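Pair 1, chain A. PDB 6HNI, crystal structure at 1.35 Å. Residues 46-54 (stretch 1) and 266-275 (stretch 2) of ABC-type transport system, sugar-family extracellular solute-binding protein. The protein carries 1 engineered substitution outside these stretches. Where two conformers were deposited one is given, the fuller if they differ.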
# COMPACT_ATOMS: atom_id res chain seq x y z
N LYS A 46 3.28 17.57 5.07
CA LYS A 46 3.01 18.79 4.29
C LYS A 46 1.62 19.33 4.61
O LYS A 46 1.47 20.58 4.71
CB LYS A 46 3.16 18.56 2.78
CG LYS A 46 4.56 18.34 2.29
CD LYS A 46 4.61 18.04 0.81
CE LYS A 46 6.05 17.87 0.34
NZ LYS A 46 6.09 17.41 -1.06
N ALA A 47 0.61 18.48 4.77
CA ALA A 47 -0.73 18.96 5.08
C ALA A 47 -0.70 19.65 6.45
O ALA A 47 -1.31 20.71 6.64
CB ALA A 47 -1.80 17.85 5.06
N LEU A 48 -0.01 19.08 7.42
CA LEU A 48 -0.01 19.68 8.76
C LEU A 48 0.66 21.02 8.67
O LEU A 48 0.12 22.02 9.23
CB LEU A 48 0.69 18.79 9.77
CG LEU A 48 -0.14 17.65 10.38
CD1 LEU A 48 0.82 16.84 11.21
CD2 LEU A 48 -1.31 18.06 11.24
N GLU A 49 1.77 21.12 7.97
CA GLU A 49 2.49 22.37 7.86
C GLU A 49 1.64 23.46 7.17
O GLU A 49 1.62 24.61 7.63
CB GLU A 49 3.80 22.21 7.07
CG GLU A 49 4.93 21.53 7.84
CD GLU A 49 6.30 22.09 7.50
OE1 GLU A 49 6.40 22.93 6.58
OE2 GLU A 49 7.28 21.67 8.16
N LYS A 50 0.96 23.13 6.09
CA LYS A 50 0.08 24.07 5.39
C LYS A 50 -1.05 24.62 6.28
O LYS A 50 -1.51 25.76 6.12
CB LYS A 50 -0.48 23.45 4.12
CG LYS A 50 -1.04 24.53 3.20
CD LYS A 50 -1.80 23.95 2.08
CE LYS A 50 -2.20 25.03 1.11
NZ LYS A 50 -2.95 24.32 0.05
N ASN A 51 -1.45 23.82 7.26
CA ASN A 51 -2.49 24.14 8.20
C ASN A 51 -1.98 24.74 9.52
O ASN A 51 -2.74 24.90 10.46
CB ASN A 51 -3.37 22.94 8.43
CG ASN A 51 -4.31 22.70 7.28
OD1 ASN A 51 -5.43 23.20 7.28
ND2 ASN A 51 -3.90 21.86 6.31
N GLY A 52 -0.69 25.08 9.55
CA GLY A 52 -0.07 25.79 10.64
C GLY A 52 0.48 24.95 11.76
O GLY A 52 0.78 25.48 12.82
N PHE A 53 0.66 23.63 11.50
CA PHE A 53 1.18 22.73 12.51
C PHE A 53 2.56 22.29 12.08
O PHE A 53 2.71 21.56 11.11
CB PHE A 53 0.28 21.53 12.66
CG PHE A 53 -1.03 21.85 13.28
CD1 PHE A 53 -1.16 21.89 14.66
CD2 PHE A 53 -2.13 22.10 12.50
CE1 PHE A 53 -2.39 22.17 15.23
CE2 PHE A 53 -3.36 22.37 13.06
CZ PHE A 53 -3.49 22.39 14.42
N LYS A 54 3.55 22.78 12.79
CA LYS A 54 4.93 22.70 12.34
C LYS A 54 5.78 22.02 13.42
O LYS A 54 5.76 22.44 14.59
CB LYS A 54 5.38 24.13 12.00
CG LYS A 54 6.86 24.33 11.79
CD LYS A 54 7.46 23.40 10.75
CE LYS A 54 8.90 23.77 10.46
NZ LYS A 54 8.98 24.98 9.59
N GLY A 266 -3.51 13.97 6.66
CA GLY A 266 -3.04 15.12 7.45
C GLY A 266 -4.16 16.12 7.63
O GLY A 266 -4.27 16.72 8.73
N GLU A 267 -4.98 16.36 6.62
CA GLU A 267 -6.15 17.25 6.81
C GLU A 267 -7.09 16.69 7.85
O GLU A 267 -7.64 17.43 8.68
CB GLU A 267 -6.90 17.49 5.53
CG GLU A 267 -6.13 18.19 4.46
CD GLU A 267 -7.00 18.57 3.27
OE1 GLU A 267 -7.81 17.73 2.83
OE2 GLU A 267 -6.88 19.72 2.76
N MET A 268 -7.27 15.35 7.92
CA MET A 268 -8.10 14.76 8.93
C MET A 268 -7.45 14.87 10.30
O MET A 268 -8.13 15.12 11.31
CB MET A 268 -8.31 13.26 8.58
CG MET A 268 -9.07 13.09 7.29
SD MET A 268 -9.19 11.42 6.61
CE MET A 268 -10.47 10.81 7.67
N ALA A 269 -6.12 14.82 10.36
CA ALA A 269 -5.38 15.10 11.61
C ALA A 269 -5.65 16.47 12.15
O ALA A 269 -5.77 16.64 13.37
CB ALA A 269 -3.87 14.92 11.46
N VAL A 270 -5.64 17.44 11.25
CA VAL A 270 -5.90 18.85 11.66
C VAL A 270 -7.24 18.89 12.39
O VAL A 270 -7.36 19.52 13.49
CB VAL A 270 -5.90 19.74 10.39
CG1 VAL A 270 -6.45 21.12 10.71
CG2 VAL A 270 -4.48 19.92 9.86
N LYS A 271 -8.25 18.26 11.83
CA LYS A 271 -9.57 18.19 12.44
C LYS A 271 -9.58 17.58 13.83
O LYS A 271 -10.20 18.10 14.78
CB LYS A 271 -10.61 17.53 11.55
CG LYS A 271 -10.80 18.17 10.20
CD LYS A 271 -11.81 17.40 9.38
CE LYS A 271 -12.07 18.07 8.07
NZ LYS A 271 -12.95 17.22 7.24
N ILE A 272 -8.89 16.44 13.98
CA ILE A 272 -8.79 15.78 15.27
C ILE A 272 -8.04 16.65 16.31
O ILE A 272 -8.52 16.81 17.44
CB ILE A 272 -8.11 14.37 15.11
CG1 ILE A 272 -8.93 13.50 14.16
CG2 ILE A 272 -7.93 13.74 16.47
CD1 ILE A 272 -10.41 13.37 14.42
N LEU A 273 -6.93 17.26 15.90
CA LEU A 273 -6.18 18.15 16.78
C LEU A 273 -7.01 19.36 17.23
O LEU A 273 -6.86 19.81 18.36
CB LEU A 273 -4.87 18.58 16.12
CG LEU A 273 -3.85 17.45 15.86
CD1 LEU A 273 -2.68 17.98 15.07
CD2 LEU A 273 -3.39 16.80 17.17
N ASN A 274 -7.93 19.78 16.38
CA ASN A 274 -8.85 20.89 16.67
C ASN A 274 -10.15 20.45 17.37
O ASN A 274 -11.01 21.28 17.63
CB ASN A 274 -9.18 21.63 15.35
CG ASN A 274 -8.03 22.50 14.85
OD1 ASN A 274 -7.18 22.96 15.63
ND2 ASN A 274 -8.03 22.77 13.56
N GLY A 275 -10.27 19.16 17.73
CA GLY A 275 -11.39 18.72 18.57
C GLY A 275 -12.46 17.83 17.94
O GLY A 275 -13.42 17.45 18.62
O HOH W 1 -5.10 21.47 3.59

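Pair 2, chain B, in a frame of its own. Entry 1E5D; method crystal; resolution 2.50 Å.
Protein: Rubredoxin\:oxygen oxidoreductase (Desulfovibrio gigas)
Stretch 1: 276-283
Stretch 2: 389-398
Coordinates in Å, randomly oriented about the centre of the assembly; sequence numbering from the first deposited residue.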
# COMPACT_ATOMS: atom_id res chain seq x y z
N SER B 276 0.73 -7.52 -26.72
CA SER B 276 -0.00 -8.66 -27.26
C SER B 276 -1.50 -8.43 -27.17
O SER B 276 -2.26 -8.71 -28.09
CB SER B 276 0.37 -9.95 -26.53
OG SER B 276 1.74 -9.91 -26.13
N PHE B 277 -1.94 -7.90 -26.02
CA PHE B 277 -3.39 -7.75 -25.87
C PHE B 277 -3.91 -6.78 -26.92
O PHE B 277 -4.98 -6.96 -27.51
CB PHE B 277 -3.75 -7.29 -24.46
CG PHE B 277 -3.91 -8.43 -23.47
CD1 PHE B 277 -4.91 -9.38 -23.64
CD2 PHE B 277 -3.06 -8.54 -22.38
CE1 PHE B 277 -5.06 -10.42 -22.73
CE2 PHE B 277 -3.20 -9.58 -21.48
CZ PHE B 277 -4.20 -10.52 -21.65
N ARG B 278 -3.12 -5.73 -27.14
CA ARG B 278 -3.52 -4.77 -28.18
C ARG B 278 -3.65 -5.52 -29.50
O ARG B 278 -4.66 -5.38 -30.20
CB ARG B 278 -2.53 -3.61 -28.24
CG ARG B 278 -2.63 -2.68 -29.43
CD ARG B 278 -1.32 -1.94 -29.68
NE ARG B 278 -0.23 -2.87 -29.96
CZ ARG B 278 0.43 -3.01 -31.10
NH1 ARG B 278 0.13 -2.27 -32.16
NH2 ARG B 278 1.40 -3.91 -31.19
N ASP B 279 -2.63 -6.33 -29.79
CA ASP B 279 -2.57 -7.13 -31.01
C ASP B 279 -3.83 -7.96 -31.19
O ASP B 279 -4.31 -8.12 -32.31
CB ASP B 279 -1.36 -8.06 -30.99
CG ASP B 279 -0.18 -7.51 -31.77
OD1 ASP B 279 -0.40 -6.72 -32.72
OD2 ASP B 279 0.96 -7.86 -31.43
N GLU B 280 -4.35 -8.47 -30.08
CA GLU B 280 -5.60 -9.22 -30.07
C GLU B 280 -6.82 -8.31 -30.15
O GLU B 280 -7.95 -8.74 -29.94
CB GLU B 280 -5.68 -10.08 -28.81
CG GLU B 280 -4.57 -11.12 -28.72
CD GLU B 280 -4.53 -12.04 -29.92
OE1 GLU B 280 -5.57 -12.68 -30.20
OE2 GLU B 280 -3.47 -12.11 -30.58
N GLY B 281 -6.59 -7.03 -30.43
CA GLY B 281 -7.68 -6.08 -30.49
C GLY B 281 -8.31 -5.73 -29.16
O GLY B 281 -9.49 -5.41 -29.07
N CYS B 282 -7.53 -5.77 -28.08
CA CYS B 282 -8.06 -5.29 -26.81
C CYS B 282 -7.63 -3.86 -26.54
O CYS B 282 -6.63 -3.39 -27.08
CB CYS B 282 -7.57 -6.17 -25.65
SG CYS B 282 -8.04 -7.90 -25.82
N THR B 283 -8.37 -3.16 -25.69
CA THR B 283 -7.89 -1.89 -25.17
C THR B 283 -7.11 -2.21 -23.89
O THR B 283 -7.58 -3.03 -23.08
CB THR B 283 -8.95 -0.85 -24.78
OG1 THR B 283 -10.12 -0.93 -25.59
CG2 THR B 283 -8.35 0.54 -24.97
N ALA B 389 -1.49 -13.99 -23.25
CA ALA B 389 -2.34 -12.91 -23.73
C ALA B 389 -3.36 -13.41 -24.75
O ALA B 389 -4.51 -12.95 -24.77
CB ALA B 389 -1.50 -11.81 -24.37
N GLN B 390 -2.95 -14.35 -25.59
CA GLN B 390 -3.86 -14.88 -26.60
C GLN B 390 -4.93 -15.76 -25.99
O GLN B 390 -6.10 -15.68 -26.36
CB GLN B 390 -3.07 -15.64 -27.67
CG GLN B 390 -2.73 -14.73 -28.84
CD GLN B 390 -1.65 -15.32 -29.72
OE1 GLN B 390 -1.33 -16.50 -29.60
NE2 GLN B 390 -1.10 -14.50 -30.60
N THR B 391 -4.55 -16.61 -25.04
CA THR B 391 -5.55 -17.42 -24.35
C THR B 391 -6.61 -16.56 -23.69
O THR B 391 -7.81 -16.70 -23.92
CB THR B 391 -4.87 -18.31 -23.29
OG1 THR B 391 -3.91 -19.14 -23.96
CG2 THR B 391 -5.86 -19.23 -22.60
N ILE B 392 -6.16 -15.65 -22.83
CA ILE B 392 -7.12 -14.79 -22.12
C ILE B 392 -7.97 -14.00 -23.09
O ILE B 392 -9.20 -13.95 -22.99
CB ILE B 392 -6.38 -13.87 -21.13
CG1 ILE B 392 -5.80 -14.61 -19.92
CG2 ILE B 392 -7.29 -12.73 -20.69
CD1 ILE B 392 -4.64 -13.92 -19.25
N ALA B 393 -7.35 -13.35 -24.08
CA ALA B 393 -8.17 -12.58 -25.03
C ALA B 393 -9.17 -13.47 -25.74
O ALA B 393 -10.29 -13.05 -26.02
CB ALA B 393 -7.29 -11.88 -26.04
N ARG B 394 -8.77 -14.70 -26.05
CA ARG B 394 -9.69 -15.59 -26.76
C ARG B 394 -10.93 -15.77 -25.89
O ARG B 394 -12.07 -15.63 -26.33
CB ARG B 394 -9.07 -16.94 -27.07
CG ARG B 394 -9.09 -17.34 -28.53
CD ARG B 394 -7.72 -17.75 -29.04
NE ARG B 394 -7.13 -16.76 -29.93
CZ ARG B 394 -6.06 -16.97 -30.68
NH1 ARG B 394 -5.45 -18.15 -30.66
NH2 ARG B 394 -5.59 -16.01 -31.47
N ALA B 395 -10.65 -16.06 -24.63
CA ALA B 395 -11.73 -16.26 -23.66
C ALA B 395 -12.58 -15.00 -23.53
O ALA B 395 -13.80 -15.10 -23.42
CB ALA B 395 -11.14 -16.66 -22.32
N LEU B 396 -11.94 -13.84 -23.54
CA LEU B 396 -12.66 -12.57 -23.47
C LEU B 396 -13.68 -12.48 -24.61
O LEU B 396 -14.87 -12.30 -24.36
CB LEU B 396 -11.72 -11.37 -23.53
CG LEU B 396 -11.98 -10.20 -22.58
CD1 LEU B 396 -11.29 -8.95 -23.12
CD2 LEU B 396 -13.46 -9.95 -22.36
N LYS B 397 -13.18 -12.59 -25.83
CA LYS B 397 -13.99 -12.50 -27.04
C LYS B 397 -15.26 -13.34 -26.93
O LYS B 397 -16.36 -12.84 -27.14
CB LYS B 397 -13.18 -12.91 -28.27
CG LYS B 397 -12.51 -11.76 -28.99
CD LYS B 397 -11.18 -12.16 -29.59
CE LYS B 397 -10.19 -11.00 -29.62
NZ LYS B 397 -8.82 -11.46 -30.00
N ALA B 398 -15.08 -14.62 -26.61
CA ALA B 398 -16.18 -15.55 -26.42
C ALA B 398 -17.30 -14.95 -25.57
O ALA B 398 -18.44 -14.90 -26.00
CB ALA B 398 -15.70 -16.83 -25.76

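Both pairs set the end of one helix, and the loop that follows it, against a second helix. The backbones superpose with an RMSD of 0.7 Å over 14 central residues. In pair 1 the two helix axes approach to 8.3 Å, with 50° between their N-to-C directions. The first helix ends in the same way in each pair. N51(A) and the matching E280(B) are the first residues to leave helical angles. A glycine with positive phi follows, G52(A) or G281(B). The next residue then bonds back into the helix: F53(A) N to L48(A) O at 2.8 Å, and C282(B) N to F277(B) O at 2.9 Å. This turn brings the side chain after the glycine back toward the second helix.

The matched positions A47(A)/S276(B) and G266(A)/A389(B) are filled differently. A47(A) CA and G266(A) CA, 5.1 Å apart, are the closest CA atoms across pair 1; in pair 2 the closest are F277(B) CA and A389(B) CA, 5.7 Å apart. In pair 1, A47(A) CB lies 3.8 Å from G266(A) CA. A CB on G266(A) would clash with A47(A) CB. In pair 2 both matching residues have a CB. S276(B) CB and A389(B) CB are 3.4 Å apart, and the CA atoms of S276(B) and A47(A) superpose 1.4 Å apart.

L48(A) matches F277(B). The leucine is a knob among G266(A), A269(A), V270(A) and L273(A); L48(A) CD2 is 3.9 Å from V270(A) CG2. The phenylalanine uses a flat ring instead. A389(B) CB sits over the face of the F277(B) ring, and I392(B) CG2 lies at its edge.

The aromatic ring of pair 1 is at F53(A), where pair 2 has C282(B). L273(A) CD1 lies over one face of this ring, 4.2 Å from F53(A) CE1. V270(A) CG1 is 4.1 Å from F53(A) CE2. The smaller cysteine faces A393(B) and L396(B), the matches of V270(A) and L273(A). C282(B) SG is 4.1 Å from A393(B) CB.

The polar solutions diverge at N51(A) and E280(B). No direct hydrogen bond crosses pair 1. N51(A) ND2 bonds to A47(A) O at 2.9 Å, within its own stretch. It also donates to water 1, which in turn donates to E267(A) OE2, so the water bridges the stretches. In pair 2 the contact is direct. E280(B) OE1 forms salt bridges with R394(B) NH2 at 3.6 Å and K397(B) NZ at 3.5 Å. K397(B) NZ also donates to E280(B) O at 2.9 Å. Q390(B), the match of E267(A), adds a weak hydrogen bond from Q390(B) NE2 to E280(B) OE2 at 3.4 Å.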